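Local coordinates for protein FimX (Pseudomonas aeruginosa PAO1, PDB 3HV8), which is an EAL-domain protein with a TIM-barrel-like fold that binds C2E, at residues Arg85-Leu89 / Gly120-Leu125. Residue numbers count along the deposited sequence, not the author numbering.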
ATOM      1  N   ARG A  85      11.426   0.887   8.118  1.00 21.97           N
ATOM      2  CA  ARG A  85      11.203   1.076   9.551  1.00 23.15           C
ATOM      3  C   ARG A  85      10.874   2.536   9.858  1.00 23.31           C
ATOM      4  O   ARG A  85      10.035   2.804  10.717  1.00 23.44           O
ATOM      5  CB  ARG A  85      12.421   0.650  10.384  1.00 22.87           C
ATOM      6  CG  ARG A  85      12.918  -0.782  10.153  1.00 29.75           C
ATOM      7  CD  ARG A  85      11.995  -1.863  10.684  1.00 36.66           C
ATOM      8  NE  ARG A  85      12.581  -3.207  10.537  1.00 34.31           N
ATOM      9  CZ  ARG A  85      13.318  -3.818  11.466  1.00 35.65           C
ATOM     10  NH1 ARG A  85      13.808  -5.035  11.239  1.00 34.35           N
ATOM     11  NH2 ARG A  85      13.568  -3.218  12.626  1.00 39.97           N
ATOM     12  N   TRP A  86      11.518   3.477   9.160  1.00 22.46           N
ATOM     13  CA  TRP A  86      11.226   4.904   9.354  1.00 22.71           C
ATOM     14  C   TRP A  86       9.762   5.176   8.995  1.00 22.67           C
ATOM     15  O   TRP A  86       9.039   5.850   9.730  1.00 23.55           O
ATOM     16  CB  TRP A  86      12.161   5.782   8.494  1.00 23.87           C
ATOM     17  CG  TRP A  86      12.061   7.232   8.822  1.00 23.36           C
ATOM     18  CD1 TRP A  86      12.879   7.933   9.682  1.00 26.64           C
ATOM     19  CD2 TRP A  86      11.101   8.175   8.332  1.00 21.90           C
ATOM     20  NE1 TRP A  86      12.477   9.236   9.749  1.00 25.32           N
ATOM     21  CE2 TRP A  86      11.382   9.418   8.948  1.00 26.12           C
ATOM     22  CE3 TRP A  86      10.014   8.091   7.450  1.00 24.16           C
ATOM     23  CZ2 TRP A  86      10.630  10.571   8.695  1.00 25.44           C
ATOM     24  CZ3 TRP A  86       9.265   9.236   7.199  1.00 24.56           C
ATOM     25  CH2 TRP A  86       9.574  10.460   7.828  1.00 26.14           C
ATOM     26  N   VAL A  87       9.314   4.633   7.868  1.00 22.36           N
ATOM     27  CA  VAL A  87       7.949   4.855   7.434  1.00 23.23           C
ATOM     28  C   VAL A  87       6.960   4.253   8.412  1.00 21.99           C
ATOM     29  O   VAL A  87       5.993   4.901   8.796  1.00 23.17           O
ATOM     30  CB  VAL A  87       7.713   4.268   6.029  1.00 20.39           C
ATOM     31  CG1 VAL A  87       6.215   4.299   5.682  1.00 22.16           C
ATOM     32  CG2 VAL A  87       8.548   5.025   4.970  1.00 23.03           C
ATOM     33  N   ILE A  88       7.220   3.012   8.823  1.00 21.29           N
ATOM     34  CA  ILE A  88       6.319   2.305   9.725  1.00 22.40           C
ATOM     35  C   ILE A  88       6.282   2.994  11.082  1.00 25.68           C
ATOM     36  O   ILE A  88       5.217   3.194  11.645  1.00 23.41           O
ATOM     37  CB  ILE A  88       6.733   0.844   9.901  1.00 21.65           C
ATOM     38  CG1 ILE A  88       6.614   0.098   8.559  1.00 23.72           C
ATOM     39  CG2 ILE A  88       5.881   0.152  10.974  1.00 24.79           C
ATOM     40  CD1 ILE A  88       7.338  -1.243   8.548  1.00 23.55           C
ATOM     41  N   LEU A  89       7.444   3.359  11.606  1.00 23.55           N
ATOM     42  CA  LEU A  89       7.490   4.013  12.910  1.00 26.08           C
ATOM     43  C   LEU A  89       6.675   5.298  12.908  1.00 26.03           C
ATOM     44  O   LEU A  89       5.906   5.590  13.843  1.00 27.08           O
ATOM     45  CB  LEU A  89       8.941   4.307  13.282  1.00 27.30           C
ATOM     46  CG  LEU A  89       9.146   4.805  14.697  1.00 29.50           C
ATOM     47  CD1 LEU A  89       8.856   3.657  15.655  1.00 33.27           C
ATOM     48  CD2 LEU A  89      10.566   5.318  14.864  1.00 33.06           C
ATOM     49  N   GLY A 120      13.876  -9.944  11.145  1.00 32.42           N
ATOM     50  CA  GLY A 120      13.728  -9.062  12.289  1.00 31.42           C
ATOM     51  C   GLY A 120      12.504  -8.158  12.256  1.00 26.41           C
ATOM     52  O   GLY A 120      12.183  -7.501  13.242  1.00 29.33           O
ATOM     53  N   LEU A 121      11.815  -8.121  11.116  1.00 29.58           N
ATOM     54  CA  LEU A 121      10.712  -7.187  10.960  1.00 30.36           C
ATOM     55  C   LEU A 121       9.567  -7.486  11.932  1.00 24.93           C
ATOM     56  O   LEU A 121       9.101  -6.597  12.643  1.00 26.47           O
ATOM     57  CB  LEU A 121      10.215  -7.169   9.508  1.00 26.16           C
ATOM     58  CG  LEU A 121       8.950  -6.327   9.288  1.00 25.85           C
ATOM     59  CD1 LEU A 121       9.182  -4.864   9.625  1.00 26.57           C
ATOM     60  CD2 LEU A 121       8.422  -6.478   7.858  1.00 28.02           C
ATOM     61  N   LEU A 122       9.119  -8.737  11.957  0.60 28.93           N
ATOM     62  CA  LEU A 122       8.002  -9.111  12.823  0.60 31.67           C
ATOM     63  C   LEU A 122       8.277  -8.868  14.311  0.60 29.69           C
ATOM     64  O   LEU A 122       7.471  -8.227  14.986  0.60 31.08           O
ATOM     65  CB  LEU A 122       7.572 -10.563  12.576  0.60 34.30           C
ATOM     66  CG  LEU A 122       6.789 -10.851  11.294  0.60 29.66           C
ATOM     67  CD1 LEU A 122       6.621 -12.353  11.127  0.60 33.84           C
ATOM     68  CD2 LEU A 122       5.440 -10.155  11.322  0.60 33.01           C
ATOM     69  N   PRO A 123       9.413  -9.375  14.833  1.00 32.43           N
ATOM     70  CA  PRO A 123       9.722  -9.107  16.241  1.00 34.31           C
ATOM     71  C   PRO A 123       9.735  -7.606  16.537  1.00 32.76           C
ATOM     72  O   PRO A 123       9.183  -7.175  17.546  1.00 32.66           O
ATOM     73  CB  PRO A 123      11.130  -9.698  16.415  1.00 34.77           C
ATOM     74  CG  PRO A 123      11.237 -10.744  15.381  1.00 37.99           C
ATOM     75  CD  PRO A 123      10.435 -10.226  14.201  1.00 31.90           C
ATOM     76  N   TRP A 124      10.342  -6.811  15.656  1.00 30.00           N
ATOM     77  CA  TRP A 124      10.399  -5.372  15.873  1.00 27.83           C
ATOM     78  C   TRP A 124       9.017  -4.723  15.805  1.00 28.37           C
ATOM     79  O   TRP A 124       8.680  -3.866  16.612  1.00 29.00           O
ATOM     80  CB  TRP A 124      11.342  -4.713  14.860  1.00 26.71           C
ATOM     81  CG  TRP A 124      11.275  -3.205  14.883  1.00 26.95           C
ATOM     82  CD1 TRP A 124      11.970  -2.368  15.709  1.00 30.50           C
ATOM     83  CD2 TRP A 124      10.467  -2.357  14.043  1.00 28.07           C
ATOM     84  NE1 TRP A 124      11.644  -1.059  15.440  1.00 29.56           N
ATOM     85  CE2 TRP A 124      10.726  -1.023  14.424  1.00 30.08           C
ATOM     86  CE3 TRP A 124       9.547  -2.600  13.013  1.00 25.13           C
ATOM     87  CZ2 TRP A 124      10.103   0.070  13.814  1.00 26.73           C
ATOM     88  CZ3 TRP A 124       8.929  -1.517  12.409  1.00 27.12           C
ATOM     89  CH2 TRP A 124       9.204  -0.198  12.810  1.00 28.83           C
ATOM     90  N   LEU A 125       8.219  -5.135  14.820  1.00 27.40           N
ATOM     91  CA  LEU A 125       6.904  -4.537  14.647  1.00 29.55           C
ATOM     92  C   LEU A 125       6.040  -4.795  15.879  1.00 29.71           C
ATOM     93  O   LEU A 125       5.326  -3.913  16.333  1.00 32.36           O
ATOM     94  CB  LEU A 125       6.228  -5.085  13.382  1.00 29.92           C
ATOM     95  CG  LEU A 125       4.808  -4.627  13.055  1.00 30.91           C
ATOM     96  CD1 LEU A 125       4.735  -3.124  12.874  1.00 31.79           C
ATOM     97  CD2 LEU A 125       4.331  -5.349  11.796  1.00 28.78           C
TER
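Helices 80-96 and 121-132, neighbours on the outside of the TIM-like barrel of the EAL domain, lead into strands 105-110 and 139-144. They run in roughly the same direction, at 29°, their local axes 12.2 Å apart. The indole of Trp124 slides into a hollow on helix 80-96 bounded by Arg85, Ile88 and Leu89. Arg85 closes one face: its CD sits 3.5 Å from the centroid of the Trp124 six-membered ring, a CH-pi contact, while the guanidinium stacks on the indole, planes 27° apart, in an off-centre cation-pi interaction. At the ring edge, Ile88 CG2 lies 3.8 Å from Trp124 CZ3, and Leu89 borders it too. Ile88 rests against the ends of Leu121 and Leu125; Ile88 and Leu125 also pack on Phe141 of strand 139-144. Val87 touches the bound C2E, placing the helix pair beside the ligand pocket. Arg85 also forms a salt bridge with Asp118, two residues before Gly120, so its charge is balanced; with no hydrogen bond between the segments, dispersion and cation-pi contact hold them together.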